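Local coordinates for protein glutaconate CoA-transferase subunit A (Acidaminococcus fermentans, PDB 1POI) that forms the larger subunit of a bacterial enzyme that transfers coenzyme A from acetyl-CoA to glutaconate or (R)-2-hydroxyglutarate in the fermentation of glutamate, at residues I10-I20 and I38-L49; D58-Y69 and V82-F90. All coordinates share one frame; numbering follows the deposited sequence.

Contact 1: I10-I20 and I38-L49; sequences IAKYVHSGDHI and ILRQGITDLTGL
Asp18 and Ile20 straddle Thr47 with two backbone hydrogen bonds: Thr47 N gives its hydrogen to Asp18 O at 3.0 Å and Ile20 N gives its own to Thr47 O at 2.8 Å. The first is nearly straight, the second a little bent, and together they make the parallel bridge in which His19 and Thr47 lie level. Ahead of the bridge the link passes to a side chain. Ser16 OG accepts from Thr44 N at 3.1 Å (N-H...O 162°); its first torsion of -50° keeps the hydroxyl beside its own backbone N, where Thr44 N can reach it. Gly17, at a positive phi that would jam a side chain against the preceding carbonyl, adds a weak bond from its N to Asp45 O. Within 10-20, the carboxylate of Asp18 folds back to accept from His15 N through OD2, tying the turn between helix 6-13 and strand 19-22 to itself.

On one face of the strand pair the imidazole of His19 lies with Gly48 CA above it, 4.3 Å from the ring centroid in a CH-pi contact, while Leu49 CD2 touches the ring edge near NE2. Ile20 turns to the other face, and its CD1 crosses Leu46 at CD2. Farther out, the CD1 of Ile43 crosses Ile10 at CG2, 3.8 Å away, and comes close to Val14 as well. Gln41, extended beyond CG, brings its amide across helix 6-13, NE2 near Ile10 CG2 and OE1 near Ala11 CB; the same NE2 is bonded to Glu37 and to Lys7 O.

Strands 19-22 and 46-49 are neighbours in the parallel sheet, joined through helix 32-40 as a beta-alpha-beta unit. Strand 66-71 borders 46-49 across from 19-22, Asp173 is bonded to His19 N, and helices 55-62 and 102-114 pack on Ile20 and Leu49 respectively.

Contact 2: D58-Y69 and V82-F90; sequences DMLIGNGRVKAY and VSRRFRKWF
Asp58 reaches from helix 55-62 to the first turn of helix 84-92, where Phe86 N donates to its OD1 at 2.8 Å. The hydrogen arrives on the syn side, somewhat out of the carboxylate plane, and Arg85 N adds a weak bond to OD2. A water bridges OD2 and Arg84 N, so the carboxylate serves three amides at the start of the helix, directly or through solvent, and its negative charge probably suits the positive end of the helix dipole. With CG anti to the backbone N (chi1 -158°), Asp58 extends its carboxylate across the gap, and Ser83 CB and Arg85 CB close in around it.

Gly62 lets the helices come near: its CA lies 3.4 Å from Arg85 CG, on the side where a side chain would collide with that atom. The axes of the portions 58-62 and 84-90 approach to 8.1 Å at 36°. The indole of Trp89 slides under the end of helix 55-62, with Ile61 O 3.3 Å above one face and Gly62 CA over the same ring system. There a Schellman motif ends the helix, Gly64 N bonding to Ile61 O and Arg65 N to Leu60 O.

Ile61 runs beside Phe86, its CD1 at the ring edge, 3.9 Å from Phe86 CD1, and over a face of Tyr69. Those two rings meet rim to rim, Tyr69 CE2 3.6 Å from Phe86 CE1, with planes at 72°.

In the second shell, Tyr263 OH bonds Asp58 OD2 and Thr74 holds the hydroxyl of Tyr69. Ser267 O and Gln270 grip the guanidinium of Arg85, and Met97 of strand 96-99 packs on both Tyr69 and Phe86.

In the fold
From the N terminus, helix 6-13 leads into strand 19-22; the chain then runs out through helix 32-40, and contact 1 closes the loop of the seventeen residues 21-37, strand 46-49 coming in beside 19-22. Contact 2 follows in series, neither nested nor crossed: helix 55-62 and strand 66-71 come first, and after the twelve residues 70-81 helix 84-92 packs back on them. The two meet at Arg65, whose guanidinium probably bonds Leu39 O and Ile43 O, and where Leu39 packs against Asn63. Strands 46-49 and 66-71 are also adjacent, so the pair joins successive elements of one parallel sheet from 19-22 toward strand 96-99, outermost on that side within this chain.

Contact 1: I10-I20 and I38-L49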
# COMPACT_ATOMS: atom_id res chain seq x y z
N ILE A 10 26.35 -20.73 8.33
CA ILE A 10 27.72 -20.29 8.09
C ILE A 10 28.74 -21.44 8.00
O ILE A 10 29.67 -21.41 7.19
CB ILE A 10 28.15 -19.30 9.18
CG1 ILE A 10 27.42 -17.97 8.96
CG2 ILE A 10 29.67 -19.21 9.27
CD1 ILE A 10 27.91 -17.14 7.72
N ALA A 11 28.56 -22.44 8.87
CA ALA A 11 29.44 -23.60 8.93
C ALA A 11 29.34 -24.45 7.67
O ALA A 11 30.35 -24.95 7.16
CB ALA A 11 29.09 -24.44 10.13
N LYS A 12 28.11 -24.65 7.22
CA LYS A 12 27.84 -25.45 6.03
C LYS A 12 28.25 -24.78 4.72
O LYS A 12 29.01 -25.37 3.95
CB LYS A 12 26.36 -25.82 6.00
CG LYS A 12 25.98 -26.70 4.84
CD LYS A 12 24.57 -27.26 5.05
CE LYS A 12 24.16 -28.21 3.92
NZ LYS A 12 22.84 -28.88 4.21
N TYR A 13 27.83 -23.54 4.49
CA TYR A 13 28.15 -22.87 3.22
C TYR A 13 29.39 -21.99 3.17
O TYR A 13 29.72 -21.49 2.09
CB TYR A 13 26.95 -22.08 2.72
CG TYR A 13 25.70 -22.90 2.64
CD1 TYR A 13 25.47 -23.75 1.56
CD2 TYR A 13 24.79 -22.91 3.68
CE1 TYR A 13 24.36 -24.59 1.52
CE2 TYR A 13 23.66 -23.75 3.65
CZ TYR A 13 23.46 -24.59 2.57
OH TYR A 13 22.37 -25.43 2.52
N VAL A 14 30.06 -21.74 4.29
CA VAL A 14 31.27 -20.91 4.24
C VAL A 14 32.43 -21.74 4.73
O VAL A 14 32.28 -22.54 5.68
CB VAL A 14 31.14 -19.59 5.04
CG1 VAL A 14 32.10 -18.51 4.49
CG2 VAL A 14 29.70 -19.08 4.96
N HIS A 15 33.59 -21.57 4.07
CA HIS A 15 34.81 -22.34 4.36
C HIS A 15 36.02 -21.47 4.09
O HIS A 15 35.99 -20.60 3.22
CB HIS A 15 34.94 -23.53 3.38
CG HIS A 15 33.69 -24.35 3.25
ND1 HIS A 15 33.27 -25.23 4.22
CD2 HIS A 15 32.74 -24.37 2.28
CE1 HIS A 15 32.10 -25.75 3.87
NE2 HIS A 15 31.76 -25.25 2.70
N SER A 16 37.11 -21.74 4.80
CA SER A 16 38.34 -20.99 4.58
C SER A 16 38.72 -21.29 3.13
O SER A 16 38.31 -22.32 2.58
CB SER A 16 39.44 -21.48 5.52
OG SER A 16 38.98 -21.53 6.85
N GLY A 17 39.52 -20.42 2.52
CA GLY A 17 39.87 -20.63 1.12
C GLY A 17 38.90 -19.89 0.19
O GLY A 17 39.32 -19.21 -0.76
N ASP A 18 37.61 -19.96 0.51
CA ASP A 18 36.55 -19.32 -0.28
C ASP A 18 36.75 -17.91 -0.78
O ASP A 18 37.36 -17.06 -0.12
CB ASP A 18 35.28 -19.31 0.52
CG ASP A 18 34.58 -20.59 0.47
OD1 ASP A 18 34.73 -21.29 -0.54
OD2 ASP A 18 33.85 -20.90 1.42
N HIS A 19 36.20 -17.67 -1.97
CA HIS A 19 36.19 -16.36 -2.60
C HIS A 19 34.78 -15.94 -2.23
O HIS A 19 33.81 -16.53 -2.74
CB HIS A 19 36.25 -16.48 -4.13
CG HIS A 19 36.15 -15.17 -4.85
ND1 HIS A 19 35.00 -14.40 -4.86
CD2 HIS A 19 37.06 -14.50 -5.60
CE1 HIS A 19 35.22 -13.31 -5.58
NE2 HIS A 19 36.46 -13.35 -6.04
N ILE A 20 34.66 -14.99 -1.29
CA ILE A 20 33.34 -14.52 -0.83
C ILE A 20 33.00 -13.15 -1.39
O ILE A 20 33.85 -12.46 -1.97
CB ILE A 20 33.28 -14.36 0.71
CG1 ILE A 20 34.37 -13.41 1.19
CG2 ILE A 20 33.35 -15.69 1.41
CD1 ILE A 20 34.24 -13.04 2.62
N ILE A 38 31.44 -15.53 10.93
CA ILE A 38 32.59 -15.90 10.14
C ILE A 38 33.80 -15.80 11.07
O ILE A 38 34.51 -16.79 11.30
CB ILE A 38 32.74 -14.98 8.91
CG1 ILE A 38 31.76 -15.42 7.81
CG2 ILE A 38 34.15 -14.95 8.41
CD1 ILE A 38 31.67 -14.45 6.61
N LEU A 39 34.00 -14.64 11.68
CA LEU A 39 35.12 -14.45 12.62
C LEU A 39 35.09 -15.45 13.77
O LEU A 39 36.07 -16.16 14.04
CB LEU A 39 35.09 -13.04 13.21
CG LEU A 39 35.58 -11.93 12.31
CD1 LEU A 39 35.55 -10.64 13.07
CD2 LEU A 39 36.97 -12.25 11.86
N ARG A 40 33.95 -15.48 14.44
CA ARG A 40 33.73 -16.35 15.58
C ARG A 40 34.02 -17.81 15.24
O ARG A 40 34.30 -18.61 16.13
CB ARG A 40 32.27 -16.19 16.06
CG ARG A 40 31.97 -16.66 17.47
CD ARG A 40 30.51 -16.41 17.85
NE ARG A 40 30.25 -14.97 17.92
CZ ARG A 40 29.17 -14.38 17.41
NH1 ARG A 40 28.24 -15.09 16.79
NH2 ARG A 40 29.05 -13.06 17.48
N GLN A 41 33.97 -18.17 13.96
CA GLN A 41 34.21 -19.56 13.60
C GLN A 41 35.64 -19.93 13.16
O GLN A 41 35.92 -21.07 12.82
CB GLN A 41 33.16 -20.04 12.59
CG GLN A 41 31.82 -20.32 13.24
CD GLN A 41 30.93 -21.11 12.33
OE1 GLN A 41 31.38 -21.99 11.61
NE2 GLN A 41 29.64 -20.81 12.36
N GLY A 42 36.54 -18.96 13.22
CA GLY A 42 37.90 -19.24 12.83
C GLY A 42 38.02 -19.38 11.33
O GLY A 42 39.02 -19.90 10.83
N ILE A 43 37.01 -18.93 10.60
CA ILE A 43 37.06 -19.02 9.14
C ILE A 43 38.16 -18.08 8.69
O ILE A 43 38.28 -16.99 9.24
CB ILE A 43 35.73 -18.67 8.55
CG1 ILE A 43 34.83 -19.89 8.70
CG2 ILE A 43 35.88 -18.25 7.10
CD1 ILE A 43 33.38 -19.59 8.64
N THR A 44 38.99 -18.52 7.75
CA THR A 44 40.12 -17.69 7.33
C THR A 44 40.55 -17.91 5.88
O THR A 44 39.97 -18.70 5.14
CB THR A 44 41.30 -17.96 8.32
OG1 THR A 44 42.51 -17.30 7.88
CG2 THR A 44 41.52 -19.47 8.48
N ASP A 45 41.59 -17.19 5.48
CA ASP A 45 42.14 -17.29 4.13
C ASP A 45 41.04 -17.17 3.08
O ASP A 45 40.85 -18.04 2.24
CB ASP A 45 42.95 -18.59 3.96
CG ASP A 45 44.39 -18.46 4.48
OD1 ASP A 45 45.19 -17.74 3.84
OD2 ASP A 45 44.73 -19.08 5.53
N LEU A 46 40.30 -16.07 3.20
CA LEU A 46 39.22 -15.72 2.30
C LEU A 46 39.76 -14.70 1.30
O LEU A 46 40.71 -13.95 1.59
CB LEU A 46 38.12 -15.04 3.12
CG LEU A 46 37.03 -15.82 3.86
CD1 LEU A 46 37.45 -17.23 4.18
CD2 LEU A 46 36.65 -15.04 5.12
N THR A 47 39.19 -14.70 0.11
CA THR A 47 39.56 -13.73 -0.92
C THR A 47 38.20 -13.13 -1.27
O THR A 47 37.14 -13.72 -0.94
CB THR A 47 40.25 -14.42 -2.19
OG1 THR A 47 41.62 -14.72 -1.90
CG2 THR A 47 40.27 -13.52 -3.39
N GLY A 48 38.20 -11.96 -1.88
CA GLY A 48 36.96 -11.36 -2.29
C GLY A 48 37.13 -9.97 -2.83
O GLY A 48 38.22 -9.38 -2.76
N LEU A 49 36.08 -9.47 -3.46
CA LEU A 49 36.10 -8.10 -3.96
C LEU A 49 35.41 -7.31 -2.85
O LEU A 49 34.37 -7.74 -2.30
CB LEU A 49 35.32 -7.94 -5.26
CG LEU A 49 35.27 -8.92 -6.43
CD1 LEU A 49 34.96 -8.11 -7.66
CD2 LEU A 49 36.56 -9.67 -6.64

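Contact 2: D58-Y69 and V82-F90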
# COMPACT_ATOMS: atom_id res chain seq x y z
N ASP A 58 36.85 -4.55 7.22
CA ASP A 58 37.90 -4.11 8.13
C ASP A 58 38.06 -5.13 9.23
O ASP A 58 39.17 -5.51 9.58
CB ASP A 58 37.56 -2.79 8.78
CG ASP A 58 38.78 -2.07 9.27
OD1 ASP A 58 39.70 -1.88 8.45
OD2 ASP A 58 38.84 -1.67 10.46
N MET A 59 36.94 -5.59 9.76
CA MET A 59 37.02 -6.56 10.82
C MET A 59 37.71 -7.85 10.36
O MET A 59 38.61 -8.34 11.05
CB MET A 59 35.64 -6.80 11.41
CG MET A 59 35.11 -5.54 12.11
SD MET A 59 33.55 -5.88 12.91
CE MET A 59 34.07 -6.67 14.36
N LEU A 60 37.38 -8.33 9.17
CA LEU A 60 38.00 -9.54 8.62
C LEU A 60 39.51 -9.33 8.43
O LEU A 60 40.31 -10.15 8.87
CB LEU A 60 37.36 -9.92 7.27
CG LEU A 60 35.88 -10.33 7.29
CD1 LEU A 60 35.36 -10.54 5.87
CD2 LEU A 60 35.69 -11.57 8.16
N ILE A 61 39.89 -8.23 7.80
CA ILE A 61 41.30 -7.92 7.57
C ILE A 61 42.08 -7.86 8.89
O ILE A 61 43.05 -8.60 9.08
CB ILE A 61 41.46 -6.59 6.83
CG1 ILE A 61 40.86 -6.69 5.44
CG2 ILE A 61 42.92 -6.20 6.75
CD1 ILE A 61 40.87 -5.39 4.70
N GLY A 62 41.66 -6.97 9.79
CA GLY A 62 42.30 -6.82 11.08
C GLY A 62 42.42 -8.12 11.84
O GLY A 62 43.37 -8.30 12.59
N ASN A 63 41.43 -8.99 11.72
CA ASN A 63 41.49 -10.30 12.36
C ASN A 63 42.28 -11.29 11.47
O ASN A 63 42.13 -12.51 11.57
CB ASN A 63 40.09 -10.85 12.61
CG ASN A 63 39.44 -10.28 13.86
OD1 ASN A 63 39.51 -10.87 14.95
ND2 ASN A 63 38.75 -9.15 13.70
N GLY A 64 43.10 -10.74 10.57
CA GLY A 64 43.89 -11.57 9.67
C GLY A 64 43.22 -12.70 8.90
O GLY A 64 43.88 -13.72 8.63
N ARG A 65 41.96 -12.52 8.51
CA ARG A 65 41.22 -13.55 7.76
C ARG A 65 41.20 -13.36 6.24
O ARG A 65 40.42 -14.04 5.56
CB ARG A 65 39.77 -13.64 8.23
CG ARG A 65 39.55 -13.64 9.71
CD ARG A 65 39.99 -14.90 10.41
NE ARG A 65 39.80 -14.77 11.86
CZ ARG A 65 38.81 -15.36 12.54
NH1 ARG A 65 37.93 -16.12 11.92
NH2 ARG A 65 38.68 -15.17 13.85
N VAL A 66 42.06 -12.53 5.68
CA VAL A 66 42.02 -12.32 4.24
C VAL A 66 43.36 -12.57 3.56
O VAL A 66 44.37 -11.93 3.88
CB VAL A 66 41.48 -10.89 3.94
CG1 VAL A 66 41.53 -10.59 2.47
CG2 VAL A 66 40.05 -10.75 4.45
N LYS A 67 43.34 -13.50 2.60
CA LYS A 67 44.52 -13.93 1.84
C LYS A 67 44.85 -12.91 0.77
O LYS A 67 45.98 -12.48 0.62
CB LYS A 67 44.23 -15.31 1.23
CG LYS A 67 45.43 -16.06 0.67
CD LYS A 67 45.06 -17.48 0.18
CE LYS A 67 44.25 -17.45 -1.13
NZ LYS A 67 44.10 -18.81 -1.77
N ALA A 68 43.82 -12.49 0.04
CA ALA A 68 43.95 -11.49 -1.01
C ALA A 68 42.65 -10.70 -0.97
O ALA A 68 41.56 -11.28 -0.78
CB ALA A 68 44.13 -12.15 -2.35
N TYR A 69 42.76 -9.39 -1.15
CA TYR A 69 41.61 -8.50 -1.10
C TYR A 69 41.60 -7.64 -2.36
O TYR A 69 42.62 -7.01 -2.68
CB TYR A 69 41.75 -7.64 0.15
CG TYR A 69 40.70 -6.58 0.36
CD1 TYR A 69 39.35 -6.91 0.55
CD2 TYR A 69 41.08 -5.24 0.41
CE1 TYR A 69 38.40 -5.91 0.78
CE2 TYR A 69 40.14 -4.24 0.63
CZ TYR A 69 38.81 -4.58 0.82
OH TYR A 69 37.92 -3.56 1.06
N VAL A 82 39.08 6.28 6.11
CA VAL A 82 39.85 5.19 5.50
C VAL A 82 39.98 4.19 6.62
O VAL A 82 40.63 4.48 7.61
CB VAL A 82 41.28 5.66 5.13
CG1 VAL A 82 42.03 4.55 4.40
CG2 VAL A 82 41.22 6.93 4.27
N SER A 83 39.31 3.05 6.51
CA SER A 83 39.36 2.02 7.54
C SER A 83 40.78 1.84 8.06
O SER A 83 41.75 1.76 7.30
CB SER A 83 38.81 0.70 7.02
OG SER A 83 37.44 0.82 6.72
N ARG A 84 40.88 1.77 9.38
CA ARG A 84 42.16 1.68 10.04
C ARG A 84 42.88 0.34 10.01
O ARG A 84 44.05 0.31 9.71
CB ARG A 84 42.02 2.26 11.45
CG ARG A 84 41.39 3.65 11.42
CD ARG A 84 40.90 4.09 12.78
NE ARG A 84 40.23 5.39 12.74
CZ ARG A 84 40.84 6.55 12.45
NH1 ARG A 84 42.13 6.58 12.17
NH2 ARG A 84 40.14 7.68 12.45
N ARG A 85 42.20 -0.76 10.31
CA ARG A 85 42.86 -2.07 10.27
C ARG A 85 43.34 -2.28 8.83
O ARG A 85 44.46 -2.71 8.59
CB ARG A 85 41.90 -3.19 10.66
CG ARG A 85 41.85 -3.57 12.14
CD ARG A 85 42.58 -2.59 13.06
NE ARG A 85 44.01 -2.81 13.14
CZ ARG A 85 44.91 -1.83 13.28
NH1 ARG A 85 44.54 -0.56 13.35
NH2 ARG A 85 46.20 -2.13 13.36
N PHE A 86 42.48 -1.89 7.90
CA PHE A 86 42.72 -1.97 6.47
C PHE A 86 44.00 -1.22 6.07
O PHE A 86 44.96 -1.84 5.66
CB PHE A 86 41.46 -1.44 5.72
CG PHE A 86 41.71 -1.00 4.29
CD1 PHE A 86 41.74 -1.92 3.25
CD2 PHE A 86 41.93 0.35 3.99
CE1 PHE A 86 42.01 -1.51 1.94
CE2 PHE A 86 42.20 0.76 2.69
CZ PHE A 86 42.24 -0.17 1.66
N ARG A 87 44.06 0.09 6.27
CA ARG A 87 45.25 0.84 5.88
C ARG A 87 46.50 0.49 6.68
O ARG A 87 47.61 0.75 6.23
CB ARG A 87 45.01 2.35 5.90
CG ARG A 87 44.77 2.95 7.27
CD ARG A 87 45.83 4.03 7.61
NE ARG A 87 45.82 5.20 6.72
CZ ARG A 87 44.91 6.18 6.76
NH1 ARG A 87 43.91 6.14 7.64
NH2 ARG A 87 45.02 7.22 5.93
N LYS A 88 46.32 -0.11 7.85
CA LYS A 88 47.45 -0.48 8.68
C LYS A 88 48.08 -1.76 8.17
O LYS A 88 49.29 -1.83 7.90
CB LYS A 88 47.03 -0.64 10.15
CG LYS A 88 48.19 -0.62 11.13
CD LYS A 88 49.18 0.51 10.84
CE LYS A 88 50.44 0.00 10.12
NZ LYS A 88 51.23 1.12 9.50
N TRP A 89 47.26 -2.79 8.00
CA TRP A 89 47.78 -4.03 7.49
C TRP A 89 48.37 -3.87 6.10
O TRP A 89 49.41 -4.45 5.81
CB TRP A 89 46.71 -5.09 7.49
CG TRP A 89 46.49 -5.64 8.83
CD1 TRP A 89 46.30 -4.94 9.98
CD2 TRP A 89 46.42 -7.02 9.17
NE1 TRP A 89 46.10 -5.81 11.03
CE2 TRP A 89 46.17 -7.09 10.55
CE3 TRP A 89 46.54 -8.21 8.43
CZ2 TRP A 89 46.03 -8.31 11.22
CZ3 TRP A 89 46.40 -9.42 9.09
CH2 TRP A 89 46.15 -9.46 10.47
N PHE A 90 47.74 -3.07 5.25
CA PHE A 90 48.33 -2.89 3.93
C PHE A 90 49.65 -2.12 4.08
O PHE A 90 50.65 -2.47 3.43
CB PHE A 90 47.40 -2.16 2.96
CG PHE A 90 48.01 -1.92 1.61
CD1 PHE A 90 48.15 -2.96 0.71
CD2 PHE A 90 48.50 -0.68 1.27
CE1 PHE A 90 48.78 -2.77 -0.52
CE2 PHE A 90 49.14 -0.47 0.03
CZ PHE A 90 49.28 -1.52 -0.86
O HOH W 1 38.13 1.23 10.84